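Local atomic coordinates of uncharacterized protein C22E12.03c (Schizosaccharomyces pombe, PDB entry 4GE0), a protein that converts methylglyoxal to D-lactate in a single glutathione-independent step and takes part in protection against reactive oxygen species. Residues A[94-99]-A[120-125]; A[125-130]-A[143-148]. The protein carries 1 engineered substitution. All coordinates share one frame; numbering follows the deposited sequence.

Interaction 1. Residues A[94-99]-A[120-125]; sequences FVQQVV and AKTSGL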
loop_
_atom_site.group_PDB
_atom_site.type_symbol
_atom_site.label_atom_id
_atom_site.label_comp_id
_atom_site.label_asym_id
_atom_site.label_seq_id
_atom_site.Cartn_x
_atom_site.Cartn_y
_atom_site.Cartn_z
ATOM N N PHE A 94 11.698 -10.501 20.848
ATOM C CA PHE A 94 10.274 -10.826 20.919
ATOM C C PHE A 94 9.780 -11.337 19.566
ATOM O O PHE A 94 9.001 -12.297 19.497
ATOM C CB PHE A 94 9.488 -9.585 21.333
ATOM C CG PHE A 94 8.004 -9.825 21.488
ATOM C CD1 PHE A 94 7.152 -9.581 20.437
ATOM C CD2 PHE A 94 7.485 -10.257 22.693
ATOM C CE1 PHE A 94 5.779 -9.757 20.574
ATOM C CE2 PHE A 94 6.107 -10.445 22.830
ATOM C CZ PHE A 94 5.270 -10.175 21.778
ATOM N N VAL A 95 10.165 -10.647 18.503
ATOM C CA VAL A 95 9.724 -11.017 17.175
ATOM C C VAL A 95 10.309 -12.377 16.785
ATOM O O VAL A 95 9.584 -13.252 16.289
ATOM C CB VAL A 95 10.102 -9.946 16.152
ATOM C CG1 VAL A 95 9.762 -10.427 14.754
ATOM C CG2 VAL A 95 9.356 -8.631 16.459
ATOM N N GLN A 96 11.594 -12.584 17.060
ATOM C CA GLN A 96 12.256 -13.859 16.778
ATOM C C GLN A 96 11.580 -14.991 17.549
ATOM O O GLN A 96 11.371 -16.090 17.016
ATOM C CB GLN A 96 13.722 -13.795 17.195
ATOM C CG GLN A 96 14.503 -12.747 16.460
ATOM C CD GLN A 96 15.783 -12.432 17.178
ATOM O OE1 GLN A 96 16.098 -13.046 18.195
ATOM N NE2 GLN A 96 16.563 -11.523 16.620
ATOM N N GLN A 97 11.250 -14.733 18.823
ATOM C CA GLN A 97 10.597 -15.742 19.668
ATOM C C GLN A 97 9.243 -16.148 19.109
ATOM O O GLN A 97 8.928 -17.337 19.042
ATOM C CB GLN A 97 10.418 -15.244 21.112
ATOM C CG GLN A 97 11.716 -15.064 21.908
ATOM C CD GLN A 97 11.622 -14.027 23.054
ATOM O OE1 GLN A 97 10.623 -13.307 23.214
ATOM N NE2 GLN A 97 12.660 -13.964 23.844
ATOM N N VAL A 98 8.487 -15.171 18.643
ATOM C CA VAL A 98 7.183 -15.449 18.051
ATOM C C VAL A 98 7.344 -16.281 16.786
ATOM O O VAL A 98 6.635 -17.256 16.592
ATOM C CB VAL A 98 6.459 -14.137 17.732
ATOM C CG1 VAL A 98 5.323 -14.373 16.704
ATOM C CG2 VAL A 98 5.931 -13.529 19.024
ATOM N N VAL A 99 8.270 -15.892 15.917
ATOM C CA VAL A 99 8.526 -16.653 14.705
ATOM C C VAL A 99 8.952 -18.097 14.987
ATOM O O VAL A 99 8.445 -19.055 14.387
ATOM C CB VAL A 99 9.595 -15.912 13.863
ATOM C CG1 VAL A 99 10.177 -16.820 12.799
ATOM C CG2 VAL A 99 8.985 -14.621 13.287
ATOM N N ALA A 120 14.070 -14.805 9.381
ATOM C CA ALA A 120 14.231 -16.261 9.370
ATOM C C ALA A 120 15.617 -16.669 9.872
ATOM O O ALA A 120 15.734 -17.491 10.779
ATOM C CB ALA A 120 13.961 -16.837 7.987
ATOM N N LYS A 121 16.658 -16.035 9.334
ATOM C CA LYS A 121 18.032 -16.291 9.762
ATOM C C LYS A 121 18.286 -15.921 11.229
ATOM O O LYS A 121 18.817 -16.720 11.998
ATOM C CB LYS A 121 19.008 -15.571 8.823
ATOM C CG LYS A 121 20.452 -15.498 9.298
ATOM C CD LYS A 121 21.401 -15.281 8.119
ATOM C CE LYS A 121 22.326 -14.084 8.338
ATOM N NZ LYS A 121 22.994 -13.611 7.076
ATOM N N THR A 122 17.840 -14.739 11.650
ATOM C CA THR A 122 18.109 -14.317 13.023
ATOM C C THR A 122 17.367 -15.164 14.058
ATOM O O THR A 122 17.839 -15.298 15.193
ATOM C CB THR A 122 17.768 -12.845 13.261
ATOM O OG1 THR A 122 16.371 -12.653 13.005
ATOM C CG2 THR A 122 18.613 -11.932 12.362
ATOM N N SER A 123 16.258 -15.777 13.637
ATOM C CA SER A 123 15.429 -16.629 14.499
ATOM C C SER A 123 15.857 -18.101 14.442
ATOM O O SER A 123 15.311 -18.939 15.160
ATOM C CB SER A 123 13.956 -16.496 14.079
ATOM O OG SER A 123 13.543 -15.152 14.125
ATOM N N GLY A 124 16.751 -18.412 13.512
ATOM C CA GLY A 124 17.245 -19.776 13.335
ATOM C C GLY A 124 16.249 -20.756 12.737
ATOM O O GLY A 124 16.341 -21.960 12.995
ATOM N N LEU A 125 15.336 -20.266 11.899
ATOM C CA LEU A 125 14.348 -21.148 11.256
ATOM C C LEU A 125 15.017 -22.151 10.318
ATOM O O LEU A 125 15.898 -21.783 9.541
ATOM C CB LEU A 125 13.318 -20.343 10.473
ATOM C CG LEU A 125 12.416 -19.431 11.269
ATOM C CD1 LEU A 125 11.364 -18.918 10.313
ATOM C CD2 LEU A 125 11.772 -20.205 12.412
#

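Interaction 2. Residues A[125-130]-A[143-148]; sequences LPNKQI and GGYKYL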
loop_
_atom_site.group_PDB
_atom_site.type_symbol
_atom_site.label_atom_id
_atom_site.label_comp_id
_atom_site.label_asym_id
_atom_site.label_seq_id
_atom_site.Cartn_x
_atom_site.Cartn_y
_atom_site.Cartn_z
ATOM N N LEU A 125 15.336 -20.266 11.899
ATOM C CA LEU A 125 14.348 -21.148 11.256
ATOM C C LEU A 125 15.017 -22.151 10.318
ATOM O O LEU A 125 15.898 -21.783 9.541
ATOM C CB LEU A 125 13.318 -20.343 10.473
ATOM C CG LEU A 125 12.416 -19.431 11.269
ATOM C CD1 LEU A 125 11.364 -18.918 10.313
ATOM C CD2 LEU A 125 11.772 -20.205 12.412
ATOM N N PRO A 126 14.565 -23.413 10.348
ATOM C CA PRO A 126 15.236 -24.447 9.586
ATOM C C PRO A 126 14.588 -24.745 8.236
ATOM O O PRO A 126 14.859 -25.808 7.652
ATOM C CB PRO A 126 15.125 -25.664 10.501
ATOM C CG PRO A 126 13.799 -25.458 11.184
ATOM C CD PRO A 126 13.634 -23.981 11.343
ATOM N N ASN A 127 13.827 -23.784 7.707
ATOM C CA ASN A 127 13.290 -23.886 6.349
ATOM C C ASN A 127 14.433 -24.033 5.355
ATOM O O ASN A 127 15.524 -23.518 5.591
ATOM C CB ASN A 127 12.450 -22.650 5.996
ATOM C CG ASN A 127 13.162 -21.342 6.315
ATOM O OD1 ASN A 127 13.438 -21.037 7.473
ATOM N ND2 ASN A 127 13.463 -20.560 5.279
ATOM N N LYS A 128 14.188 -24.739 4.256
ATOM C CA LYS A 128 15.223 -24.952 3.246
ATOM C C LYS A 128 15.283 -23.849 2.196
ATOM O O LYS A 128 16.351 -23.544 1.660
ATOM C CB LYS A 128 15.038 -26.311 2.570
ATOM C CG LYS A 128 14.999 -27.491 3.550
ATOM C CD LYS A 128 16.135 -27.413 4.566
ATOM C CE LYS A 128 15.787 -28.158 5.850
ATOM N NZ LYS A 128 15.649 -29.621 5.622
ATOM N N GLN A 129 14.118 -23.336 1.828
ATOM C CA GLN A 129 14.017 -22.333 0.763
ATOM C C GLN A 129 13.577 -20.984 1.324
ATOM O O GLN A 129 13.116 -20.897 2.460
ATOM C CB GLN A 129 13.040 -22.801 -0.314
ATOM C CG GLN A 129 13.400 -24.137 -0.950
ATOM C CD GLN A 129 12.182 -24.859 -1.476
ATOM O OE1 GLN A 129 12.160 -25.318 -2.623
ATOM N NE2 GLN A 129 11.149 -24.959 -0.639
ATOM N N ILE A 130 13.673 -19.937 0.513
ATOM C CA ILE A 130 13.236 -18.616 0.944
ATOM C C ILE A 130 13.199 -17.714 -0.278
ATOM O O ILE A 130 13.881 -17.970 -1.274
ATOM C CB ILE A 130 14.191 -18.036 2.019
ATOM C CG1 ILE A 130 13.480 -17.036 2.935
ATOM C CG2 ILE A 130 15.460 -17.453 1.384
ATOM C CD1 ILE A 130 14.241 -16.739 4.214
ATOM N N GLY A 143 22.594 -17.454 5.255
ATOM C CA GLY A 143 21.999 -18.238 6.337
ATOM C C GLY A 143 21.754 -19.687 5.958
ATOM O O GLY A 143 21.132 -20.432 6.718
ATOM N N GLY A 144 22.227 -20.081 4.778
ATOM C CA GLY A 144 22.082 -21.461 4.305
ATOM C C GLY A 144 20.800 -21.745 3.532
ATOM O O GLY A 144 20.562 -22.880 3.109
ATOM N N TYR A 145 19.970 -20.720 3.337
ATOM C CA TYR A 145 18.725 -20.885 2.600
ATOM C C TYR A 145 18.955 -20.893 1.099
ATOM O O TYR A 145 19.860 -20.226 0.594
ATOM C CB TYR A 145 17.739 -19.774 2.970
ATOM C CG TYR A 145 17.475 -19.671 4.443
ATOM C CD1 TYR A 145 16.894 -20.729 5.137
ATOM C CD2 TYR A 145 17.782 -18.516 5.144
ATOM C CE1 TYR A 145 16.650 -20.650 6.491
ATOM C CE2 TYR A 145 17.487 -18.400 6.496
ATOM C CZ TYR A 145 16.952 -19.489 7.165
ATOM O OH TYR A 145 16.706 -19.411 8.512
ATOM N N LYS A 146 18.142 -21.666 0.388
ATOM C CA LYS A 146 18.129 -21.628 -1.067
ATOM C C LYS A 146 17.153 -20.544 -1.520
ATOM O O LYS A 146 15.957 -20.632 -1.263
ATOM C CB LYS A 146 17.709 -22.989 -1.629
ATOM C CG LYS A 146 17.517 -23.005 -3.130
ATOM C CD LYS A 146 17.021 -24.360 -3.606
ATOM C CE LYS A 146 16.441 -24.275 -5.010
ATOM N NZ LYS A 146 17.494 -24.045 -6.043
ATOM N N TYR A 147 17.672 -19.524 -2.196
ATOM C CA TYR A 147 16.854 -18.421 -2.664
ATOM C C TYR A 147 16.106 -18.801 -3.940
ATOM O O TYR A 147 16.711 -19.296 -4.898
ATOM C CB TYR A 147 17.729 -17.190 -2.899
ATOM C CG TYR A 147 16.974 -15.953 -3.339
ATOM C CD1 TYR A 147 16.709 -15.714 -4.689
ATOM C CD2 TYR A 147 16.562 -14.996 -2.410
ATOM C CE1 TYR A 147 16.032 -14.567 -5.097
ATOM C CE2 TYR A 147 15.895 -13.843 -2.812
ATOM C CZ TYR A 147 15.620 -13.645 -4.149
ATOM O OH TYR A 147 14.956 -12.520 -4.556
ATOM N N LEU A 148 14.792 -18.580 -3.940
ATOM C CA LEU A 148 13.974 -18.751 -5.143
ATOM C C LEU A 148 13.571 -17.402 -5.725
ATOM O O LEU A 148 13.038 -16.551 -5.016
ATOM C CB LEU A 148 12.731 -19.592 -4.834
ATOM C CG LEU A 148 12.995 -21.036 -4.370
ATOM C CD1 LEU A 148 11.705 -21.710 -3.952
ATOM C CD2 LEU A 148 13.679 -21.845 -5.459
HETATM O O HOH W 1 18.735 -24.955 1.729
#

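Interaction 1. Residues A[94-99]-A[120-125]
Ser123 sets its hydroxyl directly against the backbone of Gln96, with OG 3.2 Å from Gln96 CA and close to its CB as well. OG lies anti to the carbonyl carbon (chi1 -56°), which turns it back toward helix 118-122, where it hydrogen-bonds to Thr119 O. A small serine therefore suits this close approach of two helices, since its polar atom is satisfied locally and still packs against carbon. Gln96 runs extended past Ser123 and crosses Thr122 at about a right angle. Its NE2 stands 3.8 Å from Thr122 OG1 without bonding to it; both hydrogen-bond to Ser90 O, and Thr122 OG1 also to Thr119 O. A leucine here would probably leave Ser90 O without the amide N-H that Gln96 NE2 supplies. One turn further along the helix, Val99 points one methyl at Leu125: CG1, anti to the backbone N (chi1 164°), faces both branches of the leucine, tight against CD1 at 3.5 Å and 3.8 Å from CD2. Gly124, with its positive phi of 72°, closes the helix in a Schellman motif, Leu125 N bonding back to Ala120 O, and so brings Leu125 round to meet Val99. The contact thus joins helix 93-102 to the C-terminal end of helix 118-122, packed on the central sheet, where Val99 rests on Ile79 of strand 76-79 and Val99 and Leu125 both touch Met112 of strand 109-112.

Interaction 2. Residues A[125-130]-A[143-148]
Gln129 and Ile130 pair in parallel with Lys146 and Tyr147, through Lys146 N to Lys128 O (2.9 Å), Ile130 N to Lys146 O and Leu148 N to Ile130 O. Lys128 O also accepts a water that bridges to Gly144 O. Tyr145 buries the most surface, followed by Ile130. Tyr145 OH donates to Leu125 O at 2.7 Å, on an in-plane lone pair, while Asn127 O meets the ring edge 3.1 Å from CD1. With CG turned between its backbone N and carbonyl carbon (chi1 49°), the Asn127 amide lies over the CD1-CE1 rim of the ring, on the same side as Ile130 CD1, the planes 18° apart; ND2 donates to Gln129 O at 2.9 Å, which fixes the amide's rotation. Tyrosine suits the place because its flat ring packs between Ile130 CD1, near the rim of that face, and Gly143 O, over the centre of the other, while its hydroxyl reaches a loop carbonyl. Branched Ile130 adds CG2, 3.6 Å from Tyr145 CB, and Leu148 CD1 packs against Gln129 CB. The two short strands belong to a beta-alpha-beta unit whose helix 137-141 covers Ile130 through Leu140; Ala120 of helix 118-122 and Thr160 of strand 158-161 also touch Ile130.

Leu125 belongs to both contacts: its side chain meets helix 93-102 in interaction 1, while its carbonyl serves interaction 2. The centres lie about 14 Å apart, yet the contacts touch through helix 118-122, with Ala120 CB 3.8 Å from Ile130 CD1 and Ala120 O packed 3.1 Å from Tyr145 OH. This helix follows Cys114, the inferred active-site cysteine, found here as the sulfinic acid. Interaction 1 lies away from the active-site residues. Interaction 2 comes nearer: the Tyr147 side chain is about 6 Å from that of His133, an inferred active-site residue, and its OH hydrogen-bonds to Gly132 O beside it; the Glu19 side chain is about 12 Å away.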